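Local coordinates for protein muconate lactonizing enzyme (Corynebacterium glutamicum, PDB 3I4K) that belongs to the enolase superfamily, pairing a capping N-terminal domain with a modified TIM barrel that carries a magnesium ion, at residues Ser253-Thr256 / Pro257-Leu261; Leu282-Ser285 / Lys286-Ala289; Leu315-Ala318 / Ala319-Ala323. All coordinates share one frame; numbering follows the deposited sequence.

Contact 1: Ser253-Thr256 / Pro257-Leu261; sequences SVWT and PAEAL
A capping box joins Thr-256 and Glu-259 at the start of helix 257-266, where the loop that leaves strand 247-250 of the barrel turns into the helix. Thr-256 is the N-cap. Its OG1 stands between the backbone N and the carbonyl carbon (chi1 76°), which brings it over the first turn to accept from Glu-259 N at 3.2 Å. The return half of the box comes from the glutamate, whose chain, extended beyond CG, runs back alongside the loop until OE1 accepts from Thr-256 N at 3.1 Å, on the anti side of the carboxylate and well out of its plane. The same oxygen is met nearly end-on by Trp-255 N, a shorter bond of 2.7 Å, so two successive loop amides grip a single carboxylate oxygen and hold the carboxylate in place. Such a position near the amino end of a helix would be expected to stabilise the negative charge. Trp-255 and Glu-259 run side by side in the same direction, the indole plane 78° from the carboxylate plane; the indole also meets the ring of Tyr-105 edge-to-face. The backbone then takes over, with Ala-260 N donating to Thr-256 O at 2.9 Å. At the junction Pro-257 packs on helix 282-294 and on Ala-294 of the second subunit. On the buried side of the turn, Val-254 CG1 lies against the methyl CB of Ala-260 at 3.9 Å.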
# COMPACT_ATOMS: atom_id res chain seq x y z
N SER A 253 17.19 -9.84 -3.73
CA SER A 253 16.10 -10.70 -4.17
C SER A 253 14.77 -9.95 -4.23
O SER A 253 13.84 -10.39 -4.90
CB SER A 253 15.92 -11.90 -3.23
OG SER A 253 16.97 -12.84 -3.36
N VAL A 254 14.66 -8.83 -3.52
CA VAL A 254 13.39 -8.09 -3.51
C VAL A 254 13.47 -6.61 -3.87
O VAL A 254 13.88 -5.80 -3.06
CB VAL A 254 12.68 -8.19 -2.11
CG1 VAL A 254 11.38 -7.37 -2.13
CG2 VAL A 254 12.39 -9.65 -1.76
N TRP A 255 13.06 -6.29 -5.09
CA TRP A 255 13.03 -4.91 -5.57
C TRP A 255 11.55 -4.52 -5.79
O TRP A 255 11.12 -3.41 -5.46
CB TRP A 255 13.70 -4.76 -6.94
CG TRP A 255 15.17 -4.96 -7.05
CD1 TRP A 255 15.92 -5.95 -6.50
CD2 TRP A 255 16.03 -4.26 -7.96
NE1 TRP A 255 17.20 -5.93 -7.03
CE2 TRP A 255 17.29 -4.90 -7.93
CE3 TRP A 255 15.85 -3.16 -8.82
CZ2 TRP A 255 18.37 -4.48 -8.72
CZ3 TRP A 255 16.93 -2.74 -9.60
CH2 TRP A 255 18.17 -3.40 -9.55
N THR A 256 10.79 -5.44 -6.38
CA THR A 256 9.39 -5.21 -6.72
C THR A 256 8.36 -5.98 -5.87
O THR A 256 8.70 -6.96 -5.20
CB THR A 256 9.14 -5.59 -8.18
OG1 THR A 256 9.09 -7.02 -8.29
CG2 THR A 256 10.28 -5.09 -9.08
N PRO A 257 7.09 -5.52 -5.88
CA PRO A 257 6.00 -6.16 -5.12
C PRO A 257 5.92 -7.64 -5.50
O PRO A 257 5.77 -8.51 -4.65
CB PRO A 257 4.77 -5.38 -5.57
CG PRO A 257 5.32 -3.98 -5.75
CD PRO A 257 6.65 -4.23 -6.46
N ALA A 258 6.01 -7.91 -6.80
CA ALA A 258 5.97 -9.28 -7.30
C ALA A 258 7.10 -10.12 -6.68
O ALA A 258 6.91 -11.29 -6.32
CB ALA A 258 6.08 -9.30 -8.84
N GLU A 259 8.28 -9.52 -6.55
CA GLU A 259 9.40 -10.25 -5.97
C GLU A 259 9.19 -10.40 -4.46
O GLU A 259 9.65 -11.37 -3.87
CB GLU A 259 10.73 -9.54 -6.28
CG GLU A 259 10.99 -9.40 -7.77
CD GLU A 259 12.31 -8.72 -8.09
OE1 GLU A 259 12.67 -7.74 -7.39
OE2 GLU A 259 12.99 -9.16 -9.04
N ALA A 260 8.49 -9.47 -3.82
CA ALA A 260 8.23 -9.62 -2.39
C ALA A 260 7.26 -10.80 -2.19
O ALA A 260 7.37 -11.56 -1.22
CB ALA A 260 7.62 -8.34 -1.82
N LEU A 261 6.31 -10.92 -3.11
CA LEU A 261 5.32 -11.98 -3.08
C LEU A 261 6.02 -13.33 -3.28
O LEU A 261 5.65 -14.32 -2.65
CB LEU A 261 4.31 -11.77 -4.22
CG LEU A 261 2.84 -12.19 -4.04
CD1 LEU A 261 2.24 -12.42 -5.42
CD2 LEU A 261 2.72 -13.44 -3.18

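Contact 2: Leu282-Ser285 / Lys286-Ala289; sequences LLES and KKIA
Charge pairing between Glu-284 and Lys-287, one turn apart on helix 282-294, dominates the side-chain contact. Glu-284 is bent at chi2 (-57°), which swings its carboxylate along the helix, while Lys-287 reaches back with an extended chain. Lys-287 NZ meets Glu-284 OE2 on the syn side, 25° out of the carboxylate plane, in a salt bridge of 2.9 Å. Lys-287 CE comes along with its ammonium, 3.4 Å from Glu-284 OE2. The ammonium has a second acidic partner, Glu-293 of the second subunit, so Lys-287 bridges an acid of its own helix and one of the other chain.

Backbone hydrogen bonding supplies the frame. Ile-288 N donates to Glu-284 O at 3.0 Å and Ala-289 N to Ser-285 O at 3.1 Å, whereas Lys-287 N makes a weak bond to Leu-283 O. Ser-285 turns its hydroxyl back to Gly-281 O.

Packing falls to other side chains: Ile-288 and Ala-289 rest on strand 271-274, while Leu-282 meets Phe-317 of helix 308-320. The i to i+3 salt bridge and the i to i+4 backbone bonds belong to the helix of a beta-alpha-beta unit, strand 271-274, helix 282-294 and strand 298-301, in the modified TIM barrel.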
# COMPACT_ATOMS: atom_id res chain seq x y z
N LEU A 282 8.25 5.97 -3.23
CA LEU A 282 7.54 5.84 -1.98
C LEU A 282 6.23 5.06 -2.20
O LEU A 282 5.77 4.36 -1.30
CB LEU A 282 7.25 7.23 -1.40
CG LEU A 282 8.50 8.00 -0.96
CD1 LEU A 282 8.21 9.49 -0.92
CD2 LEU A 282 8.97 7.49 0.41
N LEU A 283 5.63 5.18 -3.38
CA LEU A 283 4.39 4.45 -3.64
C LEU A 283 4.70 2.95 -3.68
O LEU A 283 4.06 2.16 -3.00
CB LEU A 283 3.74 4.89 -4.97
CG LEU A 283 3.32 6.36 -5.12
CD1 LEU A 283 2.55 6.54 -6.42
CD2 LEU A 283 2.46 6.80 -3.95
N GLU A 284 5.70 2.56 -4.47
CA GLU A 284 6.09 1.16 -4.57
C GLU A 284 6.50 0.61 -3.22
O GLU A 284 6.14 -0.52 -2.88
CB GLU A 284 7.24 0.98 -5.57
CG GLU A 284 6.81 1.17 -7.01
CD GLU A 284 5.67 0.24 -7.40
OE1 GLU A 284 5.86 -0.99 -7.32
OE2 GLU A 284 4.59 0.72 -7.79
N SER A 285 7.23 1.40 -2.45
CA SER A 285 7.67 0.99 -1.12
C SER A 285 6.48 0.64 -0.22
O SER A 285 6.58 -0.26 0.62
CB SER A 285 8.50 2.10 -0.47
OG SER A 285 9.75 2.29 -1.13
N LYS A 286 5.37 1.36 -0.36
CA LYS A 286 4.18 1.05 0.45
C LYS A 286 3.67 -0.34 0.09
O LYS A 286 3.18 -1.09 0.95
CB LYS A 286 3.05 2.06 0.20
CG LYS A 286 3.15 3.35 1.00
CD LYS A 286 3.11 3.09 2.50
CE LYS A 286 3.02 4.39 3.27
NZ LYS A 286 2.99 4.13 4.73
N LYS A 287 3.79 -0.69 -1.19
CA LYS A 287 3.33 -1.99 -1.66
C LYS A 287 4.20 -3.10 -1.10
O LYS A 287 3.68 -4.14 -0.67
CB LYS A 287 3.34 -2.03 -3.19
CG LYS A 287 2.48 -0.93 -3.83
CD LYS A 287 2.45 -1.07 -5.33
CE LYS A 287 1.74 0.10 -6.00
NZ LYS A 287 1.82 -0.02 -7.47
N ILE A 288 5.51 -2.89 -1.07
CA ILE A 288 6.42 -3.90 -0.53
C ILE A 288 6.01 -4.18 0.91
O ILE A 288 5.88 -5.33 1.33
CB ILE A 288 7.90 -3.43 -0.51
CG1 ILE A 288 8.39 -3.09 -1.93
CG2 ILE A 288 8.78 -4.51 0.12
CD1 ILE A 288 8.61 -4.30 -2.87
N ALA A 289 5.80 -3.11 1.68
CA ALA A 289 5.42 -3.24 3.08
C ALA A 289 4.11 -4.00 3.28
O ALA A 289 4.00 -4.84 4.19
CB ALA A 289 5.34 -1.86 3.73

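Contact 3: Leu315-Ala318 / Ala319-Ala323; sequences LQFA and ASTKA
Thr-321 lies over one face of the Phe-317 ring, its OG1 3.2 Å above the plane and close to the centre. The two side chains run at an oblique angle, and Thr-321 CB also sits over the face in a CH-pi contact, 4.1 Å from the ring centroid. With CG anti to the backbone N (chi1 -179°), the Phe-317 ring stands out from the helix where Thr-321 can lie over its face. The threonine hydroxyl donates to Phe-317 O at 2.8 Å, so the residue that offers the ring also offers the acceptor. Ser-320 N reaches that carbonyl oxygen at 3.1 Å from the opposite face of its plane, and neither donor lies in the plane. Ser-320 OG is 3.2 Å from both Gln-316 O and Phe-317 O. Just before it, Ala-319 N bonds to Leu-315 O at 2.8 Å, an i to i+4 bond in the regular helical pattern. Around this helix end, Lys-286 of helix 282-294 hydrogen-bonds to Thr-321 OG1 and packs beside Phe-317, while Leu-315 and Ala-318 press on Val-138 of strand 137-144, the first strand of the barrel.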
# COMPACT_ATOMS: atom_id res chain seq x y z
N LEU A 315 13.26 8.14 5.72
CA LEU A 315 12.86 8.31 7.11
C LEU A 315 11.39 8.73 7.19
O LEU A 315 10.68 8.39 8.13
CB LEU A 315 13.76 9.35 7.80
CG LEU A 315 15.17 8.89 8.17
CD1 LEU A 315 16.02 10.10 8.55
CD2 LEU A 315 15.13 7.90 9.33
N GLN A 316 10.94 9.47 6.18
CA GLN A 316 9.54 9.90 6.13
C GLN A 316 8.71 8.64 5.92
O GLN A 316 7.60 8.51 6.44
CB GLN A 316 9.32 10.88 4.98
CG GLN A 316 10.05 12.21 5.13
CD GLN A 316 9.39 13.15 6.14
OE1 GLN A 316 10.03 14.06 6.67
NE2 GLN A 316 8.10 12.95 6.39
N PHE A 317 9.25 7.71 5.14
CA PHE A 317 8.55 6.46 4.87
C PHE A 317 8.47 5.67 6.16
O PHE A 317 7.40 5.22 6.54
CB PHE A 317 9.27 5.64 3.79
CG PHE A 317 8.57 4.34 3.46
CD1 PHE A 317 8.97 3.15 4.06
CD2 PHE A 317 7.46 4.33 2.62
CE1 PHE A 317 8.26 1.95 3.83
CE2 PHE A 317 6.74 3.15 2.39
CZ PHE A 317 7.15 1.96 3.00
N ALA A 318 9.59 5.52 6.84
CA ALA A 318 9.61 4.78 8.09
C ALA A 318 8.70 5.44 9.13
O ALA A 318 8.10 4.75 9.96
CB ALA A 318 11.02 4.70 8.62
N ALA A 319 8.60 6.76 9.09
CA ALA A 319 7.77 7.49 10.05
C ALA A 319 6.29 7.17 9.89
O ALA A 319 5.54 7.20 10.86
CB ALA A 319 7.99 8.99 9.90
N SER A 320 5.89 6.84 8.67
CA SER A 320 4.49 6.56 8.37
C SER A 320 4.16 5.09 8.10
O SER A 320 3.01 4.75 7.83
CB SER A 320 4.07 7.37 7.15
OG SER A 320 4.82 6.97 6.02
N THR A 321 5.16 4.22 8.19
CA THR A 321 4.94 2.81 7.91
C THR A 321 5.15 1.90 9.12
O THR A 321 6.27 1.61 9.51
CB THR A 321 5.85 2.37 6.76
OG1 THR A 321 5.60 3.22 5.62
CG2 THR A 321 5.56 0.92 6.37
N LYS A 322 4.04 1.45 9.69
CA LYS A 322 4.09 0.59 10.87
C LYS A 322 4.81 -0.73 10.59
O LYS A 322 5.46 -1.29 11.49
CB LYS A 322 2.66 0.31 11.34
CG LYS A 322 2.50 0.10 12.82
CD LYS A 322 3.04 -1.23 13.28
CE LYS A 322 2.86 -1.38 14.78
NZ LYS A 322 3.55 -0.30 15.52
N ALA A 323 4.69 -1.22 9.37
CA ALA A 323 5.32 -2.48 8.97
C ALA A 323 6.85 -2.43 8.97
O ALA A 323 7.50 -3.47 8.80
CB ALA A 323 4.79 -2.90 7.60

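In the fold
The three contacts illustrate how local chemistry follows place along successive helices of one barrel. Contact 1 begins a helix and contact 2 occupies the first turns of the next; both are partly buried, whereas every touching residue of contact 3, near a helix end, is buried. The two glutamates differ in their partners: one is bound by backbone amides, the other by a lysine near the dimer interface, and contact 3 relies on hydroxyls and an aromatic face. Helix 282-294 lies between the others. Ile-288 CD1 packs on Thr-256 C at 3.4 Å, and Ser-285 O touches Phe-317 CZ at 3.3 Å. Contacts 1 and 3 stay about 11 Å apart at their nearest atoms.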